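Local coordinates for protein digeranylgeranylglycerophospholipid reductase (Sulfolobus acidocaldarius, PDB 4OPC) that reduces the geranylgeranyl chains of unsaturated archaeols to saturated phytanyl chains, using FAD, in the biosynthesis of archaeal membrane lipids, at residues A[20-25]-A[113-118]; A[283-288]-A[313-318]; A[351-356]-A[446-451]; A[399-402]-A[406-409]. All coordinates share one frame; numbering follows the deposited sequence. Where two conformers were deposited one is given.

Contact 1. Residues A[20-25]-A[113-118]; sequences SAAYQL and RGVEIW
Y23 and R113 meet obliquely at the outer end of the contact: CE1 of the ring lies 4.0 Å from NE of R113, and the hydroxyl OH sits 4.0 Å from NH1, over one face of the guanidinium but displaced toward its rim. Ring and guanidinium planes differ by only 21°. The tyrosine is brought there by chi1 of -172°, with CG anti to the backbone nitrogen, and the arginine chain bends at chi3 (67°), which lays one face of its planar end against the CE1 and OH side of the ring. Deeper in, the small A22 faces V115: CB is 4.2 Å from the branch CG1, while CG2 of the valine touches the helix backbone, 3.7 Å from O of A22. The fold here is Rossmann-type. Helix 16-25, which follows the glycine-rich turn of the FAD site, packs against the sheet whose edge strand, 116-118, runs parallel to strand 32-35; A22 also rests on L34 of that inner strand. R113 stands where helix 99-112 ends in a Schellman motif, with G114 at positive phi as its C-prime residue, and V115 then leads into the edge strand. In the second shell, S26 OG bonds both Y23 O and R113 NE, and water 1 donates to O of Y23 (2.8 Å) while weakly accepting from NH2 of R113. An alanine in place of Y23 would probably leave that guanidinium face without its aromatic neighbour and open a gap beside V106 and E109 of helix 99-112, which the ring also touches.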
loop_
_atom_site.group_PDB
_atom_site.type_symbol
_atom_site.label_atom_id
_atom_site.label_comp_id
_atom_site.label_asym_id
_atom_site.label_seq_id
_atom_site.Cartn_x
_atom_site.Cartn_y
_atom_site.Cartn_z
ATOM N N SER A 20 -1.962 11.698 6.988
ATOM C CA SER A 20 -1.923 11.002 8.279
ATOM C C SER A 20 -0.791 11.528 9.146
ATOM O O SER A 20 -0.961 11.786 10.330
ATOM C CB SER A 20 -1.763 9.491 8.090
ATOM O OG SER A 20 -2.967 8.919 7.633
ATOM N N ALA A 21 0.381 11.688 8.545
ATOM C CA ALA A 21 1.517 12.240 9.282
ATOM C C ALA A 21 1.186 13.641 9.807
ATOM O O ALA A 21 1.451 13.952 10.977
ATOM C CB ALA A 21 2.764 12.269 8.398
ATOM N N ALA A 22 0.607 14.478 8.948
ATOM C CA ALA A 22 0.253 15.844 9.335
ATOM C C ALA A 22 -0.746 15.825 10.491
ATOM O O ALA A 22 -0.584 16.549 11.485
ATOM C CB ALA A 22 -0.332 16.594 8.149
ATOM N N TYR A 23 -1.781 14.994 10.371
ATOM C CA TYR A 23 -2.809 14.942 11.394
ATOM C C TYR A 23 -2.230 14.467 12.730
ATOM O O TYR A 23 -2.476 15.069 13.777
ATOM C CB TYR A 23 -3.964 14.043 10.952
ATOM C CG TYR A 23 -5.137 14.095 11.886
ATOM C CD1 TYR A 23 -6.072 15.125 11.804
ATOM C CD2 TYR A 23 -5.309 13.135 12.866
ATOM C CE1 TYR A 23 -7.149 15.184 12.668
ATOM C CE2 TYR A 23 -6.388 13.183 13.736
ATOM C CZ TYR A 23 -7.301 14.209 13.629
ATOM O OH TYR A 23 -8.378 14.266 14.485
ATOM N N GLN A 24 -1.428 13.412 12.681
ATOM C CA GLN A 24 -0.848 12.837 13.890
ATOM C C GLN A 24 0.182 13.748 14.568
ATOM O O GLN A 24 0.421 13.616 15.764
ATOM C CB GLN A 24 -0.238 11.453 13.587
ATOM C CG GLN A 24 -1.232 10.429 13.054
ATOM C CD GLN A 24 -2.100 9.802 14.120
ATOM O OE1 GLN A 24 -2.213 10.310 15.237
ATOM N NE2 GLN A 24 -2.731 8.687 13.778
ATOM N N LEU A 25 0.797 14.650 13.806
ATOM C CA LEU A 25 1.773 15.591 14.372
ATOM C C LEU A 25 1.147 16.888 14.862
ATOM O O LEU A 25 1.817 17.699 15.502
ATOM C CB LEU A 25 2.867 15.918 13.360
ATOM C CG LEU A 25 3.916 14.829 13.148
ATOM C CD1 LEU A 25 4.702 15.119 11.878
ATOM C CD2 LEU A 25 4.829 14.724 14.351
ATOM N N ARG A 113 -5.631 22.619 12.990
ATOM C CA ARG A 113 -4.855 22.215 14.161
ATOM C C ARG A 113 -3.388 22.624 14.067
ATOM O O ARG A 113 -2.532 22.085 14.775
ATOM C CB ARG A 113 -4.964 20.701 14.366
ATOM C CG ARG A 113 -6.365 20.225 14.729
ATOM C CD ARG A 113 -6.556 18.739 14.414
ATOM N NE ARG A 113 -5.743 17.862 15.253
ATOM C CZ ARG A 113 -6.185 17.262 16.354
ATOM N NH1 ARG A 113 -7.437 17.443 16.755
ATOM N NH2 ARG A 113 -5.370 16.487 17.056
ATOM N N GLY A 114 -3.093 23.565 13.175
ATOM C CA GLY A 114 -1.795 24.213 13.172
ATOM C C GLY A 114 -0.850 23.902 12.027
ATOM O O GLY A 114 0.181 24.566 11.903
ATOM N N VAL A 115 -1.167 22.916 11.189
ATOM C CA VAL A 115 -0.281 22.556 10.079
ATOM C C VAL A 115 -0.487 23.522 8.913
ATOM O O VAL A 115 -1.623 23.823 8.549
ATOM C CB VAL A 115 -0.518 21.101 9.618
ATOM C CG1 VAL A 115 0.343 20.761 8.403
ATOM C CG2 VAL A 115 -0.243 20.142 10.771
ATOM N N GLU A 116 0.605 24.047 8.369
ATOM C CA GLU A 116 0.521 24.887 7.183
ATOM C C GLU A 116 0.510 24.008 5.938
ATOM O O GLU A 116 1.247 23.025 5.870
ATOM C CB GLU A 116 1.692 25.871 7.139
ATOM C CG GLU A 116 1.567 26.901 6.036
ATOM C CD GLU A 116 2.567 28.035 6.155
ATOM O OE1 GLU A 116 3.475 27.957 7.009
ATOM O OE2 GLU A 116 2.429 29.011 5.387
ATOM N N ILE A 117 -0.334 24.349 4.964
ATOM C CA ILE A 117 -0.456 23.568 3.733
ATOM C C ILE A 117 -0.351 24.459 2.502
ATOM O O ILE A 117 -1.090 25.436 2.377
ATOM C CB ILE A 117 -1.794 22.831 3.677
ATOM C CG1 ILE A 117 -1.937 21.918 4.898
ATOM C CG2 ILE A 117 -1.926 22.040 2.361
ATOM C CD1 ILE A 117 -3.200 21.085 4.914
ATOM N N TRP A 118 0.571 24.118 1.603
ATOM C CA TRP A 118 0.663 24.792 0.314
ATOM C C TRP A 118 0.339 23.805 -0.800
ATOM O O TRP A 118 1.082 22.845 -1.020
ATOM C CB TRP A 118 2.063 25.366 0.079
ATOM C CG TRP A 118 2.566 26.357 1.111
ATOM C CD1 TRP A 118 1.853 26.956 2.114
ATOM C CD2 TRP A 118 3.907 26.835 1.228
ATOM N NE1 TRP A 118 2.679 27.770 2.852
ATOM C CE2 TRP A 118 3.945 27.711 2.330
ATOM C CE3 TRP A 118 5.083 26.594 0.514
ATOM C CZ2 TRP A 118 5.114 28.359 2.727
ATOM C CZ3 TRP A 118 6.247 27.233 0.913
ATOM C CH2 TRP A 118 6.250 28.107 2.007
HETATM O O HOH W 1 -3.373 14.494 16.394
#

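Contact 2. Residues A[283-288]-A[313-318]; sequences GIIVIG and AKAILS
I285 bridges from the FAD-binding Rossmann-type sheet to the helix lying against it, touching A315 and I316 with one methyl group. Its strand, 284-286, runs parallel to strand 153-156 and leads to G288, which touches the bound flavin dinucleotide, and on to D289, an FAD-binding residue; helix 302-322 returns across the sheet face beside helix 16-25. The close part of the contact is small and wholly apolar. With CG1 beside its backbone nitrogen (chi1 -75°) and the chain then extended, I285 sends CD1 toward the helix, 3.9 Å from CB of A315. The small A315 side chain probably helps I285 reach the helix; CA of I285 and CA of I316 are 8.7 Å apart. Around this point the core is completed by other parts of the fold: A312, one helical turn before I316, also touches I285, and V153 and V155 of the neighbouring strand touch I316. I287 diverges to A17 and A21 of helix 16-25. The other side of the helix has a different character. K314 is exposed there, and L317 and S318 are partly so, none of them touching strand 284-286. Only 92 Å² is buried between the two segments, so the strand and helix are joined through a narrow patch. I316 contributes to it from the flank, its CG1 lying 4.0 Å from the same CD1 of I285.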
loop_
_atom_site.group_PDB
_atom_site.type_symbol
_atom_site.label_atom_id
_atom_site.label_comp_id
_atom_site.label_asym_id
_atom_site.label_seq_id
_atom_site.Cartn_x
_atom_site.Cartn_y
_atom_site.Cartn_z
ATOM N N GLY A 283 17.779 12.915 8.784
ATOM C CA GLY A 283 16.895 14.009 8.413
ATOM C C GLY A 283 15.679 13.646 7.577
ATOM O O GLY A 283 15.015 14.553 7.057
ATOM N N ILE A 284 15.375 12.353 7.427
ATOM C CA ILE A 284 14.283 11.964 6.527
ATOM C C ILE A 284 13.609 10.665 6.945
ATOM O O ILE A 284 14.270 9.712 7.386
ATOM C CB ILE A 284 14.778 11.858 5.070
ATOM C CG1 ILE A 284 13.630 11.508 4.125
ATOM C CG2 ILE A 284 15.956 10.872 4.954
ATOM C CD1 ILE A 284 13.979 11.676 2.644
ATOM N N ILE A 285 12.288 10.646 6.812
ATOM C CA ILE A 285 11.488 9.427 6.947
ATOM C C ILE A 285 10.649 9.289 5.685
ATOM O O ILE A 285 10.170 10.297 5.145
ATOM C CB ILE A 285 10.594 9.481 8.197
ATOM C CG1 ILE A 285 11.440 9.259 9.454
ATOM C CG2 ILE A 285 9.427 8.468 8.105
ATOM C CD1 ILE A 285 10.667 9.497 10.749
ATOM N N VAL A 286 10.485 8.055 5.203
ATOM C CA VAL A 286 9.702 7.766 4.014
ATOM C C VAL A 286 8.474 6.949 4.395
ATOM O O VAL A 286 8.576 5.996 5.173
ATOM C CB VAL A 286 10.554 6.972 3.006
ATOM C CG1 VAL A 286 9.762 6.684 1.738
ATOM C CG2 VAL A 286 11.828 7.738 2.687
ATOM N N ILE A 287 7.314 7.324 3.858
ATOM C CA ILE A 287 6.053 6.671 4.214
ATOM C C ILE A 287 5.181 6.401 2.985
ATOM O O ILE A 287 5.458 6.896 1.880
ATOM C CB ILE A 287 5.255 7.475 5.270
ATOM C CG1 ILE A 287 4.866 8.849 4.721
ATOM C CG2 ILE A 287 6.047 7.621 6.565
ATOM C CD1 ILE A 287 3.942 9.625 5.653
ATOM N N GLY A 288 4.131 5.606 3.169
ATOM C CA GLY A 288 3.197 5.323 2.094
ATOM C C GLY A 288 3.800 4.563 0.924
ATOM O O GLY A 288 4.797 3.834 1.075
ATOM N N ALA A 313 5.028 9.980 12.783
ATOM C CA ALA A 313 4.759 10.993 13.794
ATOM C C ALA A 313 5.396 10.599 15.127
ATOM O O ALA A 313 6.008 11.435 15.811
ATOM C CB ALA A 313 3.273 11.194 13.952
ATOM N N LYS A 314 5.265 9.328 15.496
ATOM C CA LYS A 314 5.847 8.853 16.753
ATOM C C LYS A 314 7.367 9.017 16.778
ATOM O O LYS A 314 7.940 9.473 17.777
ATOM C CB LYS A 314 5.497 7.385 16.976
ATOM C CG LYS A 314 4.185 7.151 17.692
ATOM C CD LYS A 314 3.980 5.665 17.959
ATOM C CE LYS A 314 5.196 5.052 18.642
ATOM N NZ LYS A 314 4.937 3.656 19.098
ATOM N N ALA A 315 8.018 8.646 15.684
ATOM C CA ALA A 315 9.467 8.714 15.587
ATOM C C ALA A 315 9.950 10.161 15.628
ATOM O O ALA A 315 10.970 10.477 16.251
ATOM C CB ALA A 315 9.938 8.026 14.307
ATOM N N ILE A 316 9.211 11.040 14.965
ATOM C CA ILE A 316 9.574 12.448 14.913
ATOM C C ILE A 316 9.445 13.097 16.283
ATOM O O ILE A 316 10.337 13.838 16.709
ATOM C CB ILE A 316 8.740 13.173 13.851
ATOM C CG1 ILE A 316 9.235 12.752 12.472
ATOM C CG2 ILE A 316 8.831 14.689 14.008
ATOM C CD1 ILE A 316 8.296 13.116 11.349
ATOM N N LEU A 317 8.363 12.787 16.993
ATOM C CA LEU A 317 8.198 13.317 18.344
ATOM C C LEU A 317 9.340 12.864 19.252
ATOM O O LEU A 317 9.837 13.652 20.057
ATOM C CB LEU A 317 6.827 12.948 18.915
ATOM C CG LEU A 317 5.667 13.606 18.160
ATOM C CD1 LEU A 317 4.328 13.036 18.604
ATOM C CD2 LEU A 317 5.693 15.123 18.308
ATOM N N SER A 318 9.781 11.619 19.117
ATOM C CA SER A 318 10.912 11.146 19.902
ATOM C C SER A 318 12.199 11.886 19.541
ATOM O O SER A 318 12.972 12.273 20.425
ATOM C CB SER A 318 11.082 9.638 19.739
ATOM O OG SER A 318 9.977 8.961 20.306
#

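Contact 3. Residues A[351-356]-A[446-451]; sequences FRRFLQ and TEFNKS
The side chain of R353 leaves its helix with CG beside the backbone nitrogen (chi1 -70°) and stays extended from CG to NE, carrying the guanidinium across to N449, whose own CG is likewise beside its backbone nitrogen. NH1 of R353 then gives a hydrogen bond of 2.9 Å to OD1 of N449, fairly straight at 152° and directed at a lone pair in the carbonyl plane. The guanidinium and amide are nearly coplanar. Water 2 completes the polar edge by accepting from both NH1 of R353 (2.9 Å) and ND2 of N449 (3.0 Å). Beneath this edge F448 points its ring rim into the other helix: CE2 meets CB of R353 at 3.8 Å, and CZ approaches CB of F354 at 4.3 Å. Helices 332-357 and 434-452 run nearly parallel here, 16° between the segment axes, and the ring helps to span an axial separation of 10.7 Å. Helix 410-425 adds further packing through S416 on F448 and V413 on F354, and R352, L355 and Q356 of helix 332-357 touch the bound phospholipid. D349, one turn earlier in the same helix as R353, forms a salt bridge with NE of R353 and so anchors the guanidinium. A leucine in place of R353 would probably leave OD1 of N449 without its donor, and D349 with R352 but without its bridge to NE. The contact thus pairs an apolar interior with a polar rim, where the hold of D349 on NE is likely to keep the guanidinium in the orientation that presents NH1 to N449.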
loop_
_atom_site.group_PDB
_atom_site.type_symbol
_atom_site.label_atom_id
_atom_site.label_comp_id
_atom_site.label_asym_id
_atom_site.label_seq_id
_atom_site.Cartn_x
_atom_site.Cartn_y
_atom_site.Cartn_z
ATOM N N PHE A 351 4.444 -14.975 -0.074
ATOM C CA PHE A 351 3.196 -15.631 -0.441
ATOM C C PHE A 351 2.685 -15.145 -1.801
ATOM O O PHE A 351 2.281 -15.958 -2.641
ATOM C CB PHE A 351 2.166 -15.445 0.687
ATOM C CG PHE A 351 0.952 -16.325 0.575
ATOM C CD1 PHE A 351 1.061 -17.674 0.273
ATOM C CD2 PHE A 351 -0.302 -15.807 0.829
ATOM C CE1 PHE A 351 -0.071 -18.474 0.184
ATOM C CE2 PHE A 351 -1.431 -16.609 0.744
ATOM C CZ PHE A 351 -1.304 -17.947 0.434
ATOM N N ARG A 352 2.754 -13.834 -2.038
ATOM C CA ARG A 352 2.387 -13.261 -3.331
ATOM C C ARG A 352 3.112 -13.921 -4.509
ATOM O O ARG A 352 2.508 -14.183 -5.551
ATOM C CB ARG A 352 2.677 -11.745 -3.342
ATOM C CG ARG A 352 2.960 -11.201 -4.746
ATOM C CD ARG A 352 3.436 -9.773 -4.762
ATOM N NE ARG A 352 4.858 -9.599 -4.456
ATOM C CZ ARG A 352 5.814 -9.507 -5.376
ATOM N NH1 ARG A 352 5.501 -9.589 -6.655
ATOM N NH2 ARG A 352 7.071 -9.276 -5.024
ATOM N N ARG A 353 4.409 -14.141 -4.359
ATOM C CA ARG A 353 5.220 -14.693 -5.440
ATOM C C ARG A 353 4.717 -16.074 -5.819
ATOM O O ARG A 353 4.634 -16.429 -6.994
ATOM C CB ARG A 353 6.683 -14.751 -5.010
ATOM C CG ARG A 353 7.320 -13.382 -4.887
ATOM C CD ARG A 353 8.583 -13.429 -4.044
ATOM N NE ARG A 353 8.941 -12.072 -3.652
ATOM C CZ ARG A 353 10.046 -11.437 -4.027
ATOM N NH1 ARG A 353 10.959 -12.046 -4.771
ATOM N NH2 ARG A 353 10.247 -10.192 -3.633
ATOM N N PHE A 354 4.368 -16.862 -4.810
ATOM C CA PHE A 354 3.750 -18.148 -5.026
ATOM C C PHE A 354 2.407 -18.019 -5.759
ATOM O O PHE A 354 2.186 -18.676 -6.779
ATOM C CB PHE A 354 3.592 -18.837 -3.666
ATOM C CG PHE A 354 2.782 -20.104 -3.692
ATOM C CD1 PHE A 354 3.279 -21.267 -4.273
ATOM C CD2 PHE A 354 1.527 -20.135 -3.105
ATOM C CE1 PHE A 354 2.524 -22.438 -4.259
ATOM C CE2 PHE A 354 0.773 -21.297 -3.092
ATOM C CZ PHE A 354 1.272 -22.447 -3.665
ATOM N N LEU A 355 1.516 -17.180 -5.238
ATOM C CA LEU A 355 0.188 -17.041 -5.824
ATOM C C LEU A 355 0.272 -16.591 -7.281
ATOM O O LEU A 355 -0.476 -17.075 -8.125
ATOM C CB LEU A 355 -0.661 -16.054 -5.008
ATOM C CG LEU A 355 -0.955 -16.491 -3.570
ATOM C CD1 LEU A 355 -1.693 -15.375 -2.843
ATOM C CD2 LEU A 355 -1.762 -17.792 -3.521
ATOM N N GLN A 356 1.186 -15.664 -7.572
ATOM C CA GLN A 356 1.324 -15.160 -8.942
ATOM C C GLN A 356 1.798 -16.219 -9.937
ATOM O O GLN A 356 1.632 -16.042 -11.141
ATOM C CB GLN A 356 2.246 -13.944 -8.977
ATOM C CG GLN A 356 1.619 -12.698 -8.366
ATOM C CD GLN A 356 2.587 -11.538 -8.282
ATOM O OE1 GLN A 356 3.749 -11.703 -7.906
ATOM N NE2 GLN A 356 2.114 -10.347 -8.628
ATOM N N THR A 446 16.055 -14.620 -2.854
ATOM C CA THR A 446 16.747 -15.234 -3.987
ATOM C C THR A 446 16.520 -16.744 -4.015
ATOM O O THR A 446 16.173 -17.315 -5.058
ATOM C CB THR A 446 18.265 -14.955 -3.943
ATOM O OG1 THR A 446 18.490 -13.543 -4.041
ATOM C CG2 THR A 446 18.974 -15.657 -5.096
ATOM N N GLU A 447 16.715 -17.391 -2.872
ATOM C CA GLU A 447 16.508 -18.833 -2.778
ATOM C C GLU A 447 15.050 -19.199 -3.025
ATOM O O GLU A 447 14.753 -20.199 -3.680
ATOM C CB GLU A 447 16.945 -19.360 -1.412
ATOM C CG GLU A 447 18.423 -19.240 -1.126
ATOM C CD GLU A 447 18.782 -19.759 0.253
ATOM O OE1 GLU A 447 18.224 -20.803 0.660
ATOM O OE2 GLU A 447 19.615 -19.119 0.932
ATOM N N PHE A 448 14.130 -18.391 -2.508
ATOM C CA PHE A 448 12.723 -18.680 -2.724
ATOM C C PHE A 448 12.332 -18.562 -4.195
ATOM O O PHE A 448 11.646 -19.428 -4.729
ATOM C CB PHE A 448 11.815 -17.804 -1.855
ATOM C CG PHE A 448 10.360 -18.117 -2.039
ATOM C CD1 PHE A 448 9.837 -19.290 -1.529
ATOM C CD2 PHE A 448 9.538 -17.282 -2.777
ATOM C CE1 PHE A 448 8.511 -19.617 -1.717
ATOM C CE2 PHE A 448 8.210 -17.604 -2.972
ATOM C CZ PHE A 448 7.696 -18.768 -2.444
ATOM N N ASN A 449 12.775 -17.495 -4.853
ATOM C CA ASN A 449 12.499 -17.321 -6.276
ATOM C C ASN A 449 12.959 -18.526 -7.078
ATOM O O ASN A 449 12.260 -18.999 -7.972
ATOM C CB ASN A 449 13.198 -16.074 -6.827
ATOM C CG ASN A 449 12.607 -14.779 -6.308
ATOM O OD1 ASN A 449 11.452 -14.720 -5.877
ATOM N ND2 ASN A 449 13.404 -13.720 -6.357
ATOM N N LYS A 450 14.148 -19.018 -6.751
ATOM C CA LYS A 450 14.724 -20.154 -7.454
ATOM C C LYS A 450 13.876 -21.408 -7.245
ATOM O O LYS A 450 13.747 -22.245 -8.141
ATOM C CB LYS A 450 16.169 -20.387 -6.993
ATOM C CG LYS A 450 16.906 -21.463 -7.776
ATOM C CD LYS A 450 18.353 -21.596 -7.326
ATOM C CE LYS A 450 19.057 -22.735 -8.055
ATOM N NZ LYS A 450 18.365 -24.038 -7.838
ATOM N N SER A 451 13.271 -21.521 -6.067
ATOM C CA SER A 451 12.464 -22.696 -5.749
ATOM C C SER A 451 11.199 -22.791 -6.600
ATOM O O SER A 451 10.665 -23.881 -6.791
ATOM C CB SER A 451 12.099 -22.725 -4.264
ATOM O OG SER A 451 10.939 -21.951 -4.009
HETATM O O HOH W 2 13.297 -10.790 -6.003
#

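Contact 4. Residues A[399-402]-A[406-409]; sequences SGLG and LLFK
The loop joining helix 388-397 to helix 410-425 folds back on itself, and L401 in its first half packs against F408 and L407 in its second. The phenylalanine makes the greater part of the contact. CZ of F408 lies 3.9 Å from CB of L401, and CE2 is 4.0 Å from CD2 of the same leucine, so the far end of the ring rests along the leucine from CB to one branch. The approach is oblique. Chi1 of -68° in F408 places CG beside the backbone nitrogen, from where the ring projects toward the leucine. L401 has CG anti to its nitrogen (chi1 -178°), which carries the isobutyl group across the loop, and CD2 continues to CD1 of L407 at 4.3 Å. Residues 406-409 form a 3-10 turn, with N of K409 bonded to O of L406 (3.0 Å), and K409 occupies the N-cap position of helix 410-425. L407 and F408 thus both lie within the turn that leads into the helix. L407 is the buried member: it also packs on L358, I398 and D362, and its side chain comes within about 4 Å of the bound phospholipid. L401 in turn touches Y365 of helix 360-368, while F408 is exposed and leans on I398; just before the turn, S405 OG bonds L407 N. L401 and F408 both touch a neighbouring molecule in the crystal, which may influence how this outer edge is arranged.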
loop_
_atom_site.group_PDB
_atom_site.type_symbol
_atom_site.label_atom_id
_atom_site.label_comp_id
_atom_site.label_asym_id
_atom_site.label_seq_id
_atom_site.Cartn_x
_atom_site.Cartn_y
_atom_site.Cartn_z
ATOM N N SER A 399 -3.667 -34.329 -2.319
ATOM C CA SER A 399 -2.795 -35.486 -2.508
ATOM C C SER A 399 -3.275 -36.389 -3.640
ATOM O O SER A 399 -2.536 -37.257 -4.101
ATOM C CB SER A 399 -2.632 -36.278 -1.200
ATOM O OG SER A 399 -3.857 -36.856 -0.772
ATOM N N GLY A 400 -4.510 -36.174 -4.083
ATOM C CA GLY A 400 -5.075 -36.946 -5.172
ATOM C C GLY A 400 -4.888 -36.302 -6.534
ATOM O O GLY A 400 -5.252 -36.889 -7.550
ATOM N N LEU A 401 -4.313 -35.104 -6.566
ATOM C CA LEU A 401 -4.144 -34.367 -7.817
ATOM C C LEU A 401 -3.162 -35.091 -8.736
ATOM O O LEU A 401 -2.031 -35.382 -8.345
ATOM C CB LEU A 401 -3.671 -32.938 -7.528
ATOM C CG LEU A 401 -3.474 -31.984 -8.705
ATOM C CD1 LEU A 401 -4.778 -31.768 -9.455
ATOM C CD2 LEU A 401 -2.914 -30.654 -8.217
ATOM N N GLY A 402 -3.600 -35.386 -9.956
ATOM C CA GLY A 402 -2.830 -36.229 -10.852
ATOM C C GLY A 402 -2.138 -35.524 -12.001
ATOM O O GLY A 402 -2.102 -36.032 -13.123
ATOM N N LEU A 406 2.413 -26.478 -8.990
ATOM C CA LEU A 406 3.108 -25.690 -7.983
ATOM C C LEU A 406 2.408 -25.744 -6.624
ATOM O O LEU A 406 2.998 -25.396 -5.615
ATOM C CB LEU A 406 3.285 -24.236 -8.439
ATOM C CG LEU A 406 4.418 -23.991 -9.439
ATOM C CD1 LEU A 406 4.569 -22.501 -9.716
ATOM C CD2 LEU A 406 5.730 -24.573 -8.935
ATOM N N LEU A 407 1.157 -26.200 -6.588
ATOM C CA LEU A 407 0.451 -26.285 -5.312
ATOM C C LEU A 407 1.203 -27.142 -4.300
ATOM O O LEU A 407 1.121 -26.892 -3.105
ATOM C CB LEU A 407 -0.947 -26.862 -5.504
ATOM C CG LEU A 407 -1.946 -25.921 -6.175
ATOM C CD1 LEU A 407 -3.191 -26.736 -6.499
ATOM C CD2 LEU A 407 -2.268 -24.728 -5.286
ATOM N N PHE A 408 1.935 -28.144 -4.780
ATOM C CA PHE A 408 2.651 -29.055 -3.893
ATOM C C PHE A 408 3.819 -28.392 -3.162
ATOM O O PHE A 408 4.430 -29.016 -2.299
ATOM C CB PHE A 408 3.132 -30.300 -4.649
ATOM C CG PHE A 408 2.011 -31.207 -5.101
ATOM C CD1 PHE A 408 1.382 -32.056 -4.203
ATOM C CD2 PHE A 408 1.595 -31.214 -6.426
ATOM C CE1 PHE A 408 0.346 -32.898 -4.617
ATOM C CE2 PHE A 408 0.560 -32.046 -6.851
ATOM C CZ PHE A 408 -0.064 -32.888 -5.946
ATOM N N LYS A 409 4.137 -27.153 -3.514
ATOM C CA LYS A 409 5.203 -26.420 -2.836
ATOM C C LYS A 409 4.699 -25.599 -1.665
ATOM O O LYS A 409 5.461 -24.829 -1.081
ATOM C CB LYS A 409 5.943 -25.517 -3.818
ATOM C CG LYS A 409 6.869 -26.307 -4.738
ATOM C CD LYS A 409 7.449 -25.427 -5.820
ATOM C CE LYS A 409 8.484 -26.169 -6.645
ATOM N NZ LYS A 409 9.688 -26.534 -5.838
#

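From the N terminus, contact 1 closes first, joining helix 16-25 to the edge of the FAD-binding sheet at 113-118. Contact 2 follows in series, closing a much shorter loop between strand 284-286 and helix 302-322. The two touch where Q24 and L25 pack on A313, so neighbouring helices cover the same sheet. Contact 3, its centre about 32 Å from that of contact 2, ties helix 332-357 to the C-terminal helix 434-452. The loop it closes contains contact 4, a local fold-back between helices 388-397 and 410-425. These two also touch: K409 NZ lies 3.0 Å from S451 O, joining the helix start to the chain's end.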